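Endonuclease/exonuclease/phosphatase (Beutenbergia cavernae DSM 12333, PDB 4RUW) belongs to the endonuclease/exonuclease/phosphatase family, with a DNase I-like domain joined to an Ig-like beta-sandwich domain, and carries a bound zinc ion. Local coordinates at residues Leu236-Thr241 against Asn252-Trp257. Sequence-based numbering, arbitrary orientation.
Sequences LNIWTT and NLMQSW
Thr241 comes closest to the first turn of helix 251-260, its CA 4.8 Å from Asn252 CA, while Thr240 faces Gln255 and the irregular loop also meets the helix through Ile238. Gln255 has the largest share of the contact. Gln255 CG lies 3.3 Å from Thr240 O, and the bend at chi2 (-79°) then turns CD and the amide over Thr240 CA and CG2. There Gln255 NE2 gives a weak hydrogen bond to Trp239 O (3.4 Å, 147° at the hydrogen). Gln255 NE2 also meets Ile238 CD1 at 3.6 Å, the Ile238 and Gln255 side chains sliding past each other in opposite directions. Farther along, selenomethionine Met254 turns at chi3 (-90°) and its CE rests on Ile238 CG2 at 3.7 Å; both side chains also touch Gln213 of helix 207-222. Asn252 lies alongside Thr241, pointing the same way, with OD1 3.3 Å from Thr241 CA; Asn252 OD1 accepts from Asp242 N, and Asn252 ND2 donates to Leu347 O. Thr241 OG1 is bound by Gln371. The loop after strand 230-233 of the DNase I-like fold is thus packed against the helix that follows it, and its Thr241 end, with Asn252, reaches the Ig-like domain.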
loop_
_atom_site.group_PDB
_atom_site.type_symbol
_atom_site.label_atom_id
_atom_site.label_comp_id
_atom_site.label_asym_id
_atom_site.label_seq_id
_atom_site.Cartn_x
_atom_site.Cartn_y
_atom_site.Cartn_z
ATOM N N LEU A 236 1.990 6.267 -0.696
ATOM C CA LEU A 236 3.321 6.125 -0.130
ATOM C C LEU A 236 4.367 6.896 -0.923
ATOM O O LEU A 236 5.497 7.055 -0.466
ATOM C CB LEU A 236 3.715 4.656 -0.004
ATOM C CG LEU A 236 2.764 3.801 0.838
ATOM C CD1 LEU A 236 3.307 2.395 0.978
ATOM C CD2 LEU A 236 2.493 4.432 2.209
ATOM N N ASN A 237 3.990 7.368 -2.115
ATOM C CA ASN A 237 4.876 8.221 -2.908
ATOM C C ASN A 237 6.181 7.543 -3.317
ATOM O O ASN A 237 7.181 8.214 -3.590
ATOM C CB ASN A 237 5.165 9.543 -2.181
ATOM C CG ASN A 237 4.302 10.680 -2.674
ATOM O OD1 ASN A 237 4.068 10.819 -3.877
ATOM N ND2 ASN A 237 3.830 11.513 -1.751
ATOM N N ILE A 238 6.167 6.213 -3.350
ATOM C CA ILE A 238 7.314 5.443 -3.809
ATOM C C ILE A 238 6.857 4.444 -4.852
ATOM O O ILE A 238 5.766 3.883 -4.737
ATOM C CB ILE A 238 8.031 4.702 -2.635
ATOM C CG1 ILE A 238 7.094 3.704 -1.938
ATOM C CG2 ILE A 238 8.607 5.708 -1.657
ATOM C CD1 ILE A 238 7.796 2.855 -0.878
ATOM N N TRP A 239 7.678 4.236 -5.875
ATOM C CA TRP A 239 7.507 3.083 -6.744
ATOM C C TRP A 239 7.949 1.835 -5.983
ATOM O O TRP A 239 8.513 1.925 -4.890
ATOM C CB TRP A 239 8.400 3.178 -7.965
ATOM C CG TRP A 239 8.201 4.324 -8.899
ATOM C CD1 TRP A 239 7.363 5.401 -8.770
ATOM C CD2 TRP A 239 8.874 4.479 -10.148
ATOM N NE1 TRP A 239 7.489 6.223 -9.880
ATOM C CE2 TRP A 239 8.413 5.672 -10.734
ATOM C CE3 TRP A 239 9.837 3.718 -10.821
ATOM C CZ2 TRP A 239 8.882 6.125 -11.965
ATOM C CZ3 TRP A 239 10.301 4.160 -12.034
ATOM C CH2 TRP A 239 9.827 5.357 -12.597
ATOM N N THR A 240 7.745 0.664 -6.575
ATOM C CA THR A 240 8.271 -0.553 -5.975
ATOM C C THR A 240 9.761 -0.752 -6.254
ATOM O O THR A 240 10.423 -1.501 -5.527
ATOM C CB THR A 240 7.512 -1.807 -6.423
ATOM O OG1 THR A 240 7.570 -1.898 -7.847
ATOM C CG2 THR A 240 6.062 -1.754 -5.969
ATOM N N THR A 241 10.287 -0.087 -7.283
ATOM C CA THR A 241 11.693 -0.236 -7.647
ATOM C C THR A 241 12.344 1.136 -7.802
ATOM O O THR A 241 11.662 2.142 -8.031
ATOM C CB THR A 241 11.883 -1.021 -8.961
ATOM O OG1 THR A 241 11.149 -0.386 -10.017
ATOM C CG2 THR A 241 11.445 -2.467 -8.804
ATOM N N ASN A 252 13.690 -0.009 -3.758
ATOM C CA ASN A 252 13.895 -1.440 -3.504
ATOM C C ASN A 252 14.135 -1.713 -2.022
ATOM O O ASN A 252 13.590 -2.661 -1.456
ATOM C CB ASN A 252 15.045 -2.011 -4.334
ATOM C CG ASN A 252 14.652 -2.253 -5.773
ATOM O OD1 ASN A 252 14.575 -1.318 -6.566
ATOM N ND2 ASN A 252 14.377 -3.509 -6.116
ATOM N N LEU A 253 14.946 -0.875 -1.389
ATOM C CA LEU A 253 15.215 -1.007 0.030
ATOM C C LEU A 253 13.919 -0.890 0.848
ATOM O O LEU A 253 13.607 -1.750 1.671
ATOM C CB LEU A 253 16.229 0.051 0.460
ATOM C CG LEU A 253 16.620 0.055 1.935
ATOM C CD1 LEU A 253 17.305 -1.249 2.330
ATOM C CD2 LEU A 253 17.508 1.255 2.233
HETATM N N MSE A 254 13.140 0.156 0.602
HETATM C CA MSE A 254 11.912 0.348 1.355
HETATM C C MSE A 254 10.931 -0.804 1.152
HETATM O O MSE A 254 10.285 -1.253 2.103
HETATM C CB MSE A 254 11.281 1.698 1.004
HETATM C CG MSE A 254 11.988 2.873 1.686
HETATM SE SE MSE A 254 11.113 4.601 1.478
HETATM C CE MSE A 254 12.005 5.188 -0.160
ATOM N N GLN A 255 10.809 -1.286 -0.082
ATOM C CA GLN A 255 9.907 -2.407 -0.327
ATOM C C GLN A 255 10.368 -3.677 0.394
ATOM O O GLN A 255 9.540 -4.464 0.852
ATOM C CB GLN A 255 9.716 -2.644 -1.827
ATOM C CG GLN A 255 9.074 -1.461 -2.544
ATOM C CD GLN A 255 7.564 -1.385 -2.371
ATOM O OE1 GLN A 255 6.910 -2.372 -2.019
ATOM N NE2 GLN A 255 6.996 -0.213 -2.656
ATOM N N SER A 256 11.679 -3.876 0.518
ATOM C CA SER A 256 12.177 -5.030 1.254
ATOM C C SER A 256 11.760 -4.944 2.724
ATOM O O SER A 256 11.416 -5.954 3.321
ATOM C CB SER A 256 13.697 -5.189 1.110
ATOM O OG SER A 256 14.437 -4.278 1.913
ATOM N N TRP A 257 11.761 -3.744 3.295
ATOM C CA TRP A 257 11.337 -3.574 4.686
ATOM C C TRP A 257 9.869 -3.932 4.859
ATOM O O TRP A 257 9.473 -4.558 5.840
ATOM C CB TRP A 257 11.516 -2.133 5.144
ATOM C CG TRP A 257 12.910 -1.624 5.187
ATOM C CD1 TRP A 257 14.065 -2.341 5.096
ATOM C CD2 TRP A 257 13.294 -0.254 5.323
ATOM N NE1 TRP A 257 15.152 -1.494 5.180
ATOM C CE2 TRP A 257 14.701 -0.209 5.321
ATOM C CE3 TRP A 257 12.581 0.940 5.468
ATOM C CZ2 TRP A 257 15.407 0.985 5.448
ATOM C CZ3 TRP A 257 13.286 2.124 5.598
ATOM C CH2 TRP A 257 14.682 2.139 5.580
#